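Local coordinates for protein kirola (Actinidia deliciosa, PDB 4IGV) that is a kiwifruit allergen of the ripening-related (MLP) family whose PR-10-like fold probably binds small hydrophobic ligands, though its physiological role is unsettled, at residues G50-F58 / A69-D77; N112-Y120 / P130-T141. One frame throughout, in Å; residues are numbered along the deposited sequence. Where two conformers were deposited one is given.

Interaction 1. Residues G50-F58 / A69-D77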
ATOM      1  N   GLY A  50       8.659  10.029   2.860  1.00 15.20           N
ATOM      2  CA  GLY A  50       8.190  10.037   4.247  1.00 15.19           C
ATOM      3  C   GLY A  50       7.500  11.304   4.720  1.00 14.16           C
ATOM      4  O   GLY A  50       7.261  11.460   5.912  1.00 15.06           O
ATOM      5  N   THR A  51       7.139  12.201   3.785  1.00 14.88           N
ATOM      6  CA  THR A  51       6.454  13.460   4.127  1.00 14.80           C
ATOM      7  C   THR A  51       5.064  13.526   3.500  1.00 14.53           C
ATOM      8  O   THR A  51       4.836  13.033   2.390  1.00 16.10           O
ATOM      9  CB  THR A  51       7.239  14.638   3.682  1.00 16.45           C
ATOM     10  OG1 THR A  51       7.296  14.713   2.280  1.00 20.16           O
ATOM     11  CG2 THR A  51       8.634  14.633   4.339  1.00 19.89           C
ATOM     12  N   VAL A  52       4.097  14.103   4.180  1.00 15.12           N
ATOM     13  CA  VAL A  52       2.784  14.366   3.649  1.00 15.20           C
ATOM     14  C   VAL A  52       2.906  15.251   2.431  1.00 16.62           C
ATOM     15  O   VAL A  52       3.697  16.246   2.391  1.00 18.06           O
ATOM     16  CB  VAL A  52       1.884  14.981   4.702  1.00 15.93           C
ATOM     17  CG1 VAL A  52       0.589  15.525   4.059  1.00 17.72           C
ATOM     18  CG2 VAL A  52       1.584  13.971   5.839  1.00 17.88           C
ATOM     19  N   GLY A  53       2.185  14.904   1.389  1.00 14.57           N
ATOM     20  CA  GLY A  53       2.228  15.567   0.133  1.00 15.07           C
ATOM     21  C   GLY A  53       3.203  15.089  -0.865  1.00 15.46           C
ATOM     22  O   GLY A  53       3.187  15.531  -2.036  1.00 17.96           O
ATOM     23  N   SER A  54       4.052  14.143  -0.494  1.00 14.78           N
ATOM     24  CA  SER A  54       4.962  13.551  -1.442  1.00 15.62           C
ATOM     25  C   SER A  54       4.163  12.792  -2.500  1.00 14.76           C
ATOM     26  O   SER A  54       3.033  12.257  -2.237  1.00 14.93           O
ATOM     27  CB  SER A  54       5.995  12.639  -0.774  1.00 15.69           C
ATOM     28  OG  SER A  54       5.434  11.617   0.043  1.00 16.11           O
ATOM     29  N   VAL A  55       4.707  12.725  -3.704  1.00 13.83           N
ATOM     30  CA  VAL A  55       4.028  12.120  -4.829  1.00 14.04           C
ATOM     31  C   VAL A  55       4.903  10.996  -5.353  1.00 14.11           C
ATOM     32  O   VAL A  55       6.092  11.222  -5.621  1.00 15.19           O
ATOM     33  CB  VAL A  55       3.766  13.164  -5.943  1.00 14.06           C
ATOM     34  CG1 VAL A  55       3.100  12.517  -7.200  1.00 17.00           C
ATOM     35  CG2 VAL A  55       2.961  14.378  -5.428  1.00 15.88           C
ATOM     36  N   ILE A  56       4.324   9.817  -5.479  1.00 13.68           N
ATOM     37  CA  ILE A  56       5.057   8.603  -5.747  1.00 14.12           C
ATOM     38  C   ILE A  56       4.411   7.877  -6.933  1.00 15.12           C
ATOM     39  O   ILE A  56       3.174   7.709  -7.015  1.00 15.59           O
ATOM     40  CB  ILE A  56       5.147   7.686  -4.518  1.00 15.03           C
ATOM     41  CG1 ILE A  56       5.775   8.416  -3.355  1.00 18.34           C
ATOM     42  CG2 ILE A  56       5.943   6.406  -4.855  1.00 17.44           C
ATOM     43  CD1 ILE A  56       5.723   7.595  -2.054  1.00 27.64           C
ATOM     44  N   PHE A  57       5.266   7.400  -7.844  1.00 14.80           N
ATOM     45  CA  PHE A  57       4.810   6.615  -9.008  1.00 14.95           C
ATOM     46  C   PHE A  57       5.156   5.137  -8.778  1.00 14.47           C
ATOM     47  O   PHE A  57       6.263   4.835  -8.390  1.00 15.47           O
ATOM     48  CB  PHE A  57       5.508   7.135 -10.261  1.00 16.75           C
ATOM     49  CG  PHE A  57       5.106   6.437 -11.546  1.00 19.61           C
ATOM     50  CD1 PHE A  57       3.880   6.732 -12.149  1.00 21.76           C
ATOM     51  CD2 PHE A  57       5.968   5.568 -12.162  1.00 22.66           C
ATOM     52  CE1 PHE A  57       3.537   6.122 -13.339  1.00 23.08           C
ATOM     53  CE2 PHE A  57       5.608   4.963 -13.375  1.00 23.96           C
ATOM     54  CZ  PHE A  57       4.378   5.286 -13.940  1.00 23.38           C
ATOM     55  N   PHE A  58       4.182   4.242  -9.042  1.00 14.46           N
ATOM     56  CA  PHE A  58       4.365   2.817  -8.874  1.00 14.22           C
ATOM     57  C   PHE A  58       4.227   2.112 -10.194  1.00 15.22           C
ATOM     58  O   PHE A  58       3.292   2.377 -10.970  1.00 16.37           O
ATOM     59  CB  PHE A  58       3.320   2.261  -7.922  1.00 15.17           C
ATOM     60  CG  PHE A  58       3.413   2.776  -6.521  1.00 15.10           C
ATOM     61  CD1 PHE A  58       4.192   2.188  -5.594  1.00 18.23           C
ATOM     62  CD2 PHE A  58       2.703   3.911  -6.129  1.00 18.94           C
ATOM     63  CE1 PHE A  58       4.278   2.656  -4.288  1.00 19.12           C
ATOM     64  CE2 PHE A  58       2.792   4.364  -4.847  1.00 21.66           C
ATOM     65  CZ  PHE A  58       3.561   3.745  -3.934  1.00 22.18           C
ATOM     66  N   ALA A  69       0.432   3.456 -11.149  1.00 16.93           N
ATOM     67  CA  ALA A  69      -0.378   4.345 -10.300  1.00 17.22           C
ATOM     68  C   ALA A  69       0.499   5.498  -9.881  1.00 16.31           C
ATOM     69  O   ALA A  69       1.702   5.334  -9.637  1.00 17.63           O
ATOM     70  CB  ALA A  69      -0.857   3.635  -9.087  1.00 16.94           C
ATOM     71  N   LYS A  70      -0.094   6.668  -9.778  1.00 15.08           N
ATOM     72  CA  LYS A  70       0.558   7.794  -9.149  1.00 14.33           C
ATOM     73  C   LYS A  70      -0.261   8.126  -7.924  1.00 13.98           C
ATOM     74  O   LYS A  70      -1.488   8.317  -7.988  1.00 15.73           O
ATOM     75  CB  LYS A  70       0.590   9.010 -10.089  1.00 17.14           C
ATOM     76  CG  LYS A  70       1.337  10.150  -9.573  1.00 18.46           C
ATOM     77  CD  LYS A  70       1.426  11.322 -10.556  1.00 23.13           C
ATOM     78  CE  LYS A  70       0.121  11.944 -10.802  1.00 31.70           C
ATOM     79  NZ  LYS A  70       0.337  13.196 -11.612  1.00 34.50           N
ATOM     80  N   ASP A  71       0.417   8.218  -6.790  1.00 13.82           N
ATOM     81  CA  ASP A  71      -0.223   8.441  -5.498  1.00 15.04           C
ATOM     82  C   ASP A  71       0.334   9.657  -4.804  1.00 15.47           C
ATOM     83  O   ASP A  71       1.515  10.003  -5.018  1.00 15.49           O
ATOM     84  CB  ASP A  71       0.031   7.308  -4.501  1.00 14.32           C
ATOM     85  CG  ASP A  71      -0.542   5.980  -4.881  1.00 18.70           C
ATOM     86  OD1 ASP A  71      -1.004   5.769  -6.014  1.00 18.31           O
ATOM     87  OD2 ASP A  71      -0.475   5.073  -3.985  1.00 19.60           O
ATOM     88  N   ILE A  72      -0.507  10.306  -3.986  0.50 13.50           N
ATOM     89  CA  ILE A  72      -0.072  11.315  -3.030  0.50 13.25           C
ATOM     90  C   ILE A  72      -0.139  10.730  -1.630  0.50 12.15           C
ATOM     91  O   ILE A  72      -1.036   9.961  -1.301  0.50 12.32           O
ATOM     92  CB  ILE A  72      -0.881  12.674  -3.136  0.50 15.38           C
ATOM     93  CG1 ILE A  72      -0.367  13.726  -2.146  0.50 15.63           C
ATOM     94  CG2 ILE A  72      -2.373  12.472  -2.953  0.50 14.82           C
ATOM     95  CD1 ILE A  72      -0.797  15.165  -2.504  0.50 19.84           C
ATOM     96  N   VAL A  73       0.839  11.073  -0.801  1.00 13.32           N
ATOM     97  CA  VAL A  73       0.771  10.711   0.618  1.00 12.91           C
ATOM     98  C   VAL A  73      -0.119  11.768   1.266  1.00 13.25           C
ATOM     99  O   VAL A  73       0.276  12.936   1.424  1.00 15.54           O
ATOM    100  CB  VAL A  73       2.117  10.666   1.254  1.00 13.36           C
ATOM    101  CG1 VAL A  73       1.940  10.406   2.784  1.00 15.13           C
ATOM    102  CG2 VAL A  73       2.983   9.543   0.644  1.00 16.02           C
ATOM    103  N   GLU A  74      -1.353  11.411   1.583  1.00 12.66           N
ATOM    104  CA  GLU A  74      -2.363  12.334   2.097  1.00 15.16           C
ATOM    105  C   GLU A  74      -2.207  12.552   3.589  1.00 12.57           C
ATOM    106  O   GLU A  74      -2.675  13.580   4.077  1.00 13.73           O
ATOM    107  CB  GLU A  74      -3.751  11.725   1.777  1.00 19.31           C
ATOM    108  CG  GLU A  74      -4.983  12.080   2.455  1.00 27.03           C
ATOM    109  CD  GLU A  74      -6.190  11.453   1.690  1.00 29.88           C
ATOM    110  OE1 GLU A  74      -6.281  11.613   0.453  1.00 35.45           O
ATOM    111  OE2 GLU A  74      -7.070  10.939   2.352  1.00 30.23           O
ATOM    112  N   ALA A  75      -1.723  11.568   4.321  1.00 12.32           N
ATOM    113  CA  ALA A  75      -1.651  11.633   5.773  1.00 11.36           C
ATOM    114  C   ALA A  75      -0.589  10.740   6.308  1.00 11.43           C
ATOM    115  O   ALA A  75      -0.327   9.667   5.751  1.00 11.29           O
ATOM    116  CB  ALA A  75      -3.033  11.249   6.375  1.00 12.39           C
ATOM    117  N   ILE A  76      -0.024  11.162   7.412  1.00 11.21           N
ATOM    118  CA  ILE A  76       0.924  10.399   8.216  1.00 11.28           C
ATOM    119  C   ILE A  76       0.597  10.569   9.664  1.00 11.63           C
ATOM    120  O   ILE A  76       0.341  11.714  10.074  1.00 12.43           O
ATOM    121  CB  ILE A  76       2.371  10.821   7.976  1.00 12.47           C
ATOM    122  CG1 ILE A  76       2.770  10.443   6.571  1.00 13.53           C
ATOM    123  CG2 ILE A  76       3.355  10.233   9.027  1.00 16.49           C
ATOM    124  CD1 ILE A  76       4.159  10.834   6.173  1.00 16.86           C
ATOM    125  N   ASP A  77       0.531   9.491  10.429  1.00 11.92           N
ATOM    126  CA  ASP A  77       0.426   9.560  11.879  1.00 13.04           C
ATOM    127  C   ASP A  77       1.561   8.754  12.454  1.00 12.72           C
ATOM    128  O   ASP A  77       1.576   7.526  12.353  1.00 12.91           O
ATOM    129  CB  ASP A  77      -0.929   9.085  12.346  1.00 12.65           C
ATOM    130  CG  ASP A  77      -1.098   9.254  13.827  1.00 15.72           C
ATOM    131  OD1 ASP A  77      -0.129   9.173  14.595  1.00 16.35           O
ATOM    132  OD2 ASP A  77      -2.253   9.487  14.261  1.00 19.28           O
TER
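Strands 55-62 and 65-77 form an antiparallel beta hairpin, and the ladder runs from Phe58 and Ala69, the pair nearer the turn, through Ile56 and Asp71 toward the open end at Ser54 and Val73. Phe58 and Ala69 exchange backbone bonds, and so do Ile56 and Asp71, where Asp71 N reaches Ile56 O at 2.8 Å. Beyond the regular ladder, Val73 N still donates to Ser54 O, and a type II turn from Thr51 to Ser54 brings Gly53 N to Val73 O at 2.7 Å, nearly straight at 168°. Thr51 O takes two donors, Ser54 N and Ser54 OG; the hydroxyl, 2.8 Å away, lies between its own backbone N and carbonyl carbon (chi1 54°), and this fold-back also lays Ser54 OG against Val73 CG2. On the face with Ile56, the Phe58 ring crosses Asp71 at about a right angle, its CE2 3.5 Å from Asp71 OD2 with ring and carboxylate planes 52° apart. On the other face Val55 CG1 packs on Lys70 CG at 3.8 Å. Past the classic bulge at Glu74 and Ala75, opposite Thr84, Val52 CG2 slides alongside Ile76 CG1, while Ile76 CD1 abuts Gly50 O, which also accepts from Arg25 of helix 17-25. The whole is a hairpin of the curved antiparallel sheet of the Bet v 1 fold.

Interaction 2. Residues N112-Y120 / P130-T141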
ATOM      1  N   ASN A 112       3.147  -7.882  16.479  1.00 28.52           N
ATOM      2  CA  ASN A 112       3.280  -6.914  15.432  1.00 24.65           C
ATOM      3  C   ASN A 112       2.198  -7.286  14.421  1.00 21.65           C
ATOM      4  O   ASN A 112       2.028  -8.477  14.088  1.00 22.40           O
ATOM      5  CB  ASN A 112       4.656  -7.035  14.735  1.00 26.29           C
ATOM      6  CG  ASN A 112       5.832  -6.760  15.650  1.00 28.33           C
ATOM      7  OD1 ASN A 112       6.219  -5.604  15.817  1.00 25.02           O
ATOM      8  ND2 ASN A 112       6.366  -7.802  16.291  1.00 35.62           N
ATOM      9  N   SER A 113       1.466  -6.293  13.945  1.00 17.80           N
ATOM     10  CA  SER A 113       0.543  -6.527  12.863  1.00 17.86           C
ATOM     11  C   SER A 113       0.475  -5.353  11.921  1.00 16.38           C
ATOM     12  O   SER A 113       0.857  -4.224  12.272  1.00 16.55           O
ATOM     13  CB  SER A 113      -0.828  -6.856  13.374  1.00 20.48           C
ATOM     14  OG  SER A 113      -1.351  -5.728  14.037  1.00 22.35           O
ATOM     15  N   VAL A 114      -0.020  -5.607  10.723  1.00 15.29           N
ATOM     16  CA  VAL A 114      -0.226  -4.595   9.684  1.00 14.42           C
ATOM     17  C   VAL A 114      -1.674  -4.629   9.263  1.00 15.84           C
ATOM     18  O   VAL A 114      -2.200  -5.728   8.947  1.00 17.56           O
ATOM     19  CB  VAL A 114       0.723  -4.888   8.486  1.00 15.71           C
ATOM     20  CG1 VAL A 114       0.518  -3.821   7.379  1.00 18.50           C
ATOM     21  CG2 VAL A 114       2.187  -4.962   8.938  1.00 17.10           C
ATOM     22  N   THR A 115      -2.330  -3.482   9.298  1.00 14.87           N
ATOM     23  CA  THR A 115      -3.679  -3.399   8.847  1.00 14.70           C
ATOM     24  C   THR A 115      -3.728  -2.582   7.575  1.00 13.82           C
ATOM     25  O   THR A 115      -3.237  -1.442   7.531  1.00 14.30           O
ATOM     26  CB  THR A 115      -4.553  -2.728   9.912  1.00 15.71           C
ATOM     27  OG1 THR A 115      -4.543  -3.557  11.073  1.00 17.81           O
ATOM     28  CG2 THR A 115      -6.030  -2.667   9.424  1.00 17.55           C
ATOM     29  N   TRP A 116      -4.348  -3.164   6.561  1.00 12.37           N
ATOM     30  CA  TRP A 116      -4.562  -2.508   5.260  1.00 13.09           C
ATOM     31  C   TRP A 116      -6.045  -2.114   5.178  1.00 13.06           C
ATOM     32  O   TRP A 116      -6.927  -2.969   5.401  1.00 14.02           O
ATOM     33  CB  TRP A 116      -4.243  -3.525   4.144  1.00 14.07           C
ATOM     34  CG  TRP A 116      -2.803  -3.829   4.009  1.00 12.16           C
ATOM     35  CD1 TRP A 116      -2.148  -4.851   4.590  1.00 14.58           C
ATOM     36  CD2 TRP A 116      -1.858  -3.174   3.152  1.00 12.63           C
ATOM     37  NE1 TRP A 116      -0.810  -4.823   4.237  1.00 14.85           N
ATOM     38  CE2 TRP A 116      -0.638  -3.838   3.302  1.00 13.91           C
ATOM     39  CE3 TRP A 116      -1.958  -2.166   2.222  1.00 14.36           C
ATOM     40  CZ2 TRP A 116       0.504  -3.458   2.615  1.00 14.89           C
ATOM     41  CZ3 TRP A 116      -0.831  -1.770   1.540  1.00 16.70           C
ATOM     42  CH2 TRP A 116       0.383  -2.457   1.698  1.00 15.58           C
ATOM     43  N   THR A 117      -6.316  -0.853   4.902  1.00 13.41           N
ATOM     44  CA  THR A 117      -7.650  -0.369   4.737  1.00 14.25           C
ATOM     45  C   THR A 117      -7.775   0.310   3.395  1.00 14.27           C
ATOM     46  O   THR A 117      -6.977   1.203   3.082  1.00 14.39           O
ATOM     47  CB  THR A 117      -8.057   0.593   5.885  1.00 15.48           C
ATOM     48  OG1 THR A 117      -7.944  -0.023   7.137  1.00 16.34           O
ATOM     49  CG2 THR A 117      -9.512   1.099   5.705  1.00 18.04           C
ATOM     50  N   PHE A 118      -8.786  -0.050   2.620  1.00 14.39           N
ATOM     51  CA  PHE A 118      -9.131   0.634   1.388  1.00 14.77           C
ATOM     52  C   PHE A 118     -10.430   1.380   1.582  1.00 15.81           C
ATOM     53  O   PHE A 118     -11.377   0.835   2.125  1.00 16.33           O
ATOM     54  CB  PHE A 118      -9.369  -0.321   0.228  1.00 14.08           C
ATOM     55  CG  PHE A 118      -8.221  -1.221  -0.152  1.00 14.76           C
ATOM     56  CD1 PHE A 118      -6.911  -1.013   0.215  1.00 14.22           C
ATOM     57  CD2 PHE A 118      -8.489  -2.302  -0.999  1.00 15.96           C
ATOM     58  CE1 PHE A 118      -5.912  -1.871  -0.216  1.00 13.99           C
ATOM     59  CE2 PHE A 118      -7.473  -3.175  -1.421  1.00 17.23           C
ATOM     60  CZ  PHE A 118      -6.209  -2.919  -1.058  1.00 14.33           C
ATOM     61  N   HIS A 119     -10.475   2.633   1.135  1.00 15.86           N
ATOM     62  CA  HIS A 119     -11.733   3.371   1.039  1.00 16.84           C
ATOM     63  C   HIS A 119     -11.835   3.781  -0.413  1.00 17.26           C
ATOM     64  O   HIS A 119     -10.928   4.421  -0.957  1.00 18.02           O
ATOM     65  CB  HIS A 119     -11.715   4.634   1.891  1.00 17.20           C
ATOM     66  CG  HIS A 119     -11.747   4.389   3.360  1.00 20.39           C
ATOM     67  ND1 HIS A 119     -12.927   4.099   4.021  1.00 31.57           N
ATOM     68  CD2 HIS A 119     -10.789   4.453   4.313  1.00 27.64           C
ATOM     69  CE1 HIS A 119     -12.670   3.901   5.306  1.00 32.08           C
ATOM     70  NE2 HIS A 119     -11.386   4.115   5.513  1.00 28.26           N
ATOM     71  N   TYR A 120     -12.932   3.448  -1.065  1.00 19.03           N
ATOM     72  CA  TYR A 120     -13.019   3.680  -2.498  1.00 20.19           C
ATOM     73  C   TYR A 120     -14.437   4.021  -2.904  1.00 21.30           C
ATOM     74  O   TYR A 120     -15.420   3.772  -2.179  1.00 22.45           O
ATOM     75  CB  TYR A 120     -12.562   2.423  -3.286  1.00 20.27           C
ATOM     76  CG  TYR A 120     -13.246   1.130  -2.904  1.00 21.63           C
ATOM     77  CD1 TYR A 120     -14.446   0.756  -3.515  1.00 24.15           C
ATOM     78  CD2 TYR A 120     -12.753   0.325  -1.897  1.00 24.29           C
ATOM     79  CE1 TYR A 120     -15.092  -0.373  -3.137  1.00 27.72           C
ATOM     80  CE2 TYR A 120     -13.391  -0.805  -1.525  1.00 26.30           C
ATOM     81  CZ  TYR A 120     -14.548  -1.151  -2.146  1.00 26.55           C
ATOM     82  OH  TYR A 120     -15.276  -2.299  -1.835  1.00 31.73           O
ATOM     83  N   PRO A 130     -12.337  -4.523  -4.695  1.00 23.72           N
ATOM     84  CA  PRO A 130     -10.900  -4.676  -4.995  1.00 22.53           C
ATOM     85  C   PRO A 130     -10.225  -5.815  -4.239  1.00 21.42           C
ATOM     86  O   PRO A 130      -9.130  -5.658  -3.629  1.00 18.90           O
ATOM     87  CB  PRO A 130     -10.334  -3.306  -4.634  1.00 21.13           C
ATOM     88  CG  PRO A 130     -11.241  -2.802  -3.580  1.00 22.41           C
ATOM     89  CD  PRO A 130     -12.612  -3.301  -3.923  1.00 24.47           C
ATOM     90  N   ASN A 131     -10.815  -7.004  -4.311  1.00 21.08           N
ATOM     91  CA  ASN A 131     -10.219  -8.146  -3.618  1.00 21.19           C
ATOM     92  C   ASN A 131      -8.849  -8.527  -4.147  1.00 19.12           C
ATOM     93  O   ASN A 131      -7.967  -8.864  -3.379  1.00 19.16           O
ATOM     94  CB  ASN A 131     -11.171  -9.362  -3.652  1.00 24.19           C
ATOM     95  CG  ASN A 131     -12.393  -9.126  -2.782  1.00 29.40           C
ATOM     96  OD1 ASN A 131     -12.279  -9.060  -1.550  1.00 35.54           O
ATOM     97  ND2 ASN A 131     -13.525  -8.949  -3.395  1.00 36.57           N
ATOM     98  N   THR A 132      -8.665  -8.443  -5.452  1.00 20.53           N
ATOM     99  CA  THR A 132      -7.404  -8.820  -6.045  1.00 19.89           C
ATOM    100  C   THR A 132      -6.311  -7.878  -5.565  1.00 17.76           C
ATOM    101  O   THR A 132      -5.201  -8.294  -5.279  1.00 18.23           O
ATOM    102  CB  THR A 132      -7.476  -8.830  -7.601  1.00 22.30           C
ATOM    103  OG1 THR A 132      -8.440  -9.826  -8.022  1.00 29.21           O
ATOM    104  CG2 THR A 132      -6.141  -9.159  -8.202  1.00 25.92           C
ATOM    105  N   LEU A 133      -6.625  -6.590  -5.421  1.00 17.65           N
ATOM    106  CA  LEU A 133      -5.633  -5.641  -4.928  1.00 16.23           C
ATOM    107  C   LEU A 133      -5.295  -5.896  -3.446  1.00 14.83           C
ATOM    108  O   LEU A 133      -4.155  -5.785  -3.014  1.00 14.51           O
ATOM    109  CB  LEU A 133      -6.153  -4.198  -5.127  1.00 17.15           C
ATOM    110  CG  LEU A 133      -5.141  -3.119  -4.829  1.00 17.21           C
ATOM    111  CD1 LEU A 133      -3.956  -3.127  -5.840  1.00 21.88           C
ATOM    112  CD2 LEU A 133      -5.769  -1.728  -4.748  1.00 18.37           C
ATOM    113  N   MET A 134      -6.318  -6.237  -2.664  1.00 15.53           N
ATOM    114  CA  MET A 134      -6.041  -6.589  -1.265  1.00 15.04           C
ATOM    115  C   MET A 134      -5.149  -7.817  -1.158  1.00 15.78           C
ATOM    116  O   MET A 134      -4.202  -7.817  -0.373  1.00 16.04           O
ATOM    117  CB  MET A 134      -7.341  -6.776  -0.466  1.00 16.41           C
ATOM    118  CG  MET A 134      -7.087  -7.079   0.988  1.00 16.00           C
ATOM    119  SD  MET A 134      -6.241  -5.732   1.895  1.00 16.28           S
ATOM    120  CE  MET A 134      -7.607  -4.628   2.147  1.00 17.62           C
ATOM    121  N   ASN A 135      -5.408  -8.834  -1.963  1.00 16.03           N
ATOM    122  CA  ASN A 135      -4.555 -10.024  -1.971  1.00 17.04           C
ATOM    123  C   ASN A 135      -3.137  -9.646  -2.314  1.00 16.29           C
ATOM    124  O   ASN A 135      -2.193 -10.132  -1.707  1.00 16.62           O
ATOM    125  CB  ASN A 135      -5.073 -11.054  -2.984  1.00 18.19           C
ATOM    126  CG  ASN A 135      -6.435 -11.656  -2.603  1.00 21.46           C
ATOM    127  OD1 ASN A 135      -6.800 -11.695  -1.424  1.00 27.95           O
ATOM    128  ND2 ASN A 135      -7.177 -12.163  -3.620  1.00 26.07           N
ATOM    129  N   PHE A 136      -2.974  -8.730  -3.259  1.00 15.50           N
ATOM    130  CA  PHE A 136      -1.667  -8.233  -3.681  1.00 15.40           C
ATOM    131  C   PHE A 136      -0.911  -7.578  -2.530  1.00 14.30           C
ATOM    132  O   PHE A 136       0.261  -7.787  -2.304  1.00 14.77           O
ATOM    133  CB  PHE A 136      -1.905  -7.357  -4.925  1.00 16.59           C
ATOM    134  CG  PHE A 136      -0.768  -6.483  -5.397  1.00 19.71           C
ATOM    135  CD1 PHE A 136       0.080  -6.881  -6.420  1.00 25.67           C
ATOM    136  CD2 PHE A 136      -0.639  -5.232  -4.874  1.00 21.39           C
ATOM    137  CE1 PHE A 136       1.069  -5.999  -6.879  1.00 23.89           C
ATOM    138  CE2 PHE A 136       0.348  -4.376  -5.314  1.00 26.79           C
ATOM    139  CZ  PHE A 136       1.205  -4.806  -6.316  1.00 25.18           C
ATOM    140  N   CYS A 137      -1.610  -6.696  -1.811  1.00 13.15           N
ATOM    141  CA  CYS A 137      -1.036  -6.007  -0.672  1.00 13.20           C
ATOM    142  C   CYS A 137      -0.632  -6.962   0.437  1.00 13.19           C
ATOM    143  O   CYS A 137       0.424  -6.789   1.056  1.00 12.90           O
ATOM    144  CB  CYS A 137      -2.005  -4.966  -0.136  1.00 13.84           C
ATOM    145  SG  CYS A 137      -2.247  -3.518  -1.237  1.00 15.81           S
ATOM    146  N   ILE A 138      -1.460  -7.957   0.701  0.60 12.79           N
ATOM    147  CA  ILE A 138      -1.127  -8.942   1.718  0.60 12.56           C
ATOM    148  C   ILE A 138       0.099  -9.755   1.285  0.60 12.51           C
ATOM    149  O   ILE A 138       0.953 -10.087   2.098  0.60 13.87           O
ATOM    150  CB  ILE A 138      -2.323  -9.822   2.049  0.60 13.32           C
ATOM    151  CG1 ILE A 138      -3.440  -8.955   2.687  0.60 14.57           C
ATOM    152  CG2 ILE A 138      -1.920 -10.949   3.007  0.60 14.41           C
ATOM    153  CD1 ILE A 138      -3.067  -8.324   3.986  0.60 16.51           C
ATOM    154  N   GLU A 139       0.191 -10.030  -0.019  0.50 13.25           N
ATOM    155  CA  GLU A 139       1.335 -10.793  -0.563  0.50 13.95           C
ATOM    156  C   GLU A 139       2.592 -10.005  -0.361  0.50 13.11           C
ATOM    157  O   GLU A 139       3.608 -10.500   0.126  0.50 13.16           O
ATOM    158  CB  GLU A 139       1.213 -11.062  -2.075  0.50 14.19           C
ATOM    159  CG  GLU A 139       2.303 -12.078  -2.490  0.50 18.59           C
ATOM    160  CD  GLU A 139       2.591 -12.226  -3.968  0.50 26.45           C
ATOM    161  OE1 GLU A 139       1.681 -12.013  -4.805  0.50 32.58           O
ATOM    162  OE2 GLU A 139       3.771 -12.590  -4.257  0.50 26.21           O
ATOM    163  N   ILE A 140       2.539  -8.735  -0.742  1.00 13.53           N
ATOM    164  CA  ILE A 140       3.672  -7.828  -0.530  1.00 13.69           C
ATOM    165  C   ILE A 140       4.111  -7.863   0.935  1.00 12.69           C
ATOM    166  O   ILE A 140       5.295  -7.965   1.235  1.00 13.55           O
ATOM    167  CB  ILE A 140       3.390  -6.402  -1.000  1.00 14.23           C
ATOM    168  CG1 ILE A 140       3.340  -6.390  -2.523  1.00 16.63           C
ATOM    169  CG2 ILE A 140       4.472  -5.458  -0.458  1.00 17.80           C
ATOM    170  CD1 ILE A 140       2.749  -5.084  -3.042  1.00 20.50           C
ATOM    171  N   THR A 141       3.131  -7.815   1.844  1.00 12.37           N
ATOM    172  CA  THR A 141       3.408  -7.856   3.257  1.00 12.67           C
ATOM    173  C   THR A 141       4.164  -9.140   3.631  1.00 12.69           C
ATOM    174  O   THR A 141       5.150  -9.106   4.362  1.00 12.52           O
ATOM    175  CB  THR A 141       2.087  -7.777   4.060  1.00 12.30           C
ATOM    176  OG1 THR A 141       1.409  -6.556   3.709  1.00 13.18           O
ATOM    177  CG2 THR A 141       2.314  -7.830   5.561  1.00 14.44           C
TER
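Trp116, Phe118 and Tyr120, on alternate positions of strand 112-122, turn their rings toward helix 131-145; residues 131-141 run roughly antiparallel to residues 112-120. CH-pi contacts carry much of the packing. Cys137 CB sits over the six-membered ring of Trp116, 3.6 Å from its centroid; Met134 CE lies over the centre of Phe118; and Pro130, the N-cap residue, sets CD over one face of Tyr120, 3.4 Å from Tyr120 CZ. Of the sulfurs, Cys137 SG makes a sulfur-aromatic contact with the six-membered ring of Trp116, 3.6 Å from CZ3. The Met134 chain, bent at chi2 (63°) and chi3, holds SD oblique to the indole, a Met-aromatic contact. Apolar contacts finish the join: Met134 SD packs on Trp116 CB at 3.7 Å, Ile138 CD1 lies beside Trp116 CD1 and Leu133 CD2 against Phe118 CZ. The polar link is Trp116 NE1 to Thr141 OG1, 2.9 Å and bent at 133°, the oxygen tilted from the indole plane. Thr141 OG1 in turn donates to Cys137 O, so the buried hydroxyl is gripped from both strand and helix. Phe118 also meets Phe99 edge-to-face. Such packing of the long C-terminal helix against the curved sheet is the hallmark of the Bet v 1 fold.

Overall arrangement
From the N terminus, strand 4-12, helices 17-25 and 30-34 and strand 39-46 come first. Interaction 1 then closes the hairpin of strands 55-62 and 65-77, with just ten residues between its segments. Strands 82-88 and 96-107 follow before interaction 2 brings the C-terminal helix back onto strand 112-122, with nine residues between its segments, the first two still in the strand. The two contacts lie in series, neither nested nor crossed, with centres about 17 Å apart and nearest atoms about 8 Å apart. Both reach the same antiparallel sheet: interaction 1 pairs neighbouring strands within it, interaction 2 joins it to the helix, whose Leu133 and Phe136 also touch Ile62 of the hairpin.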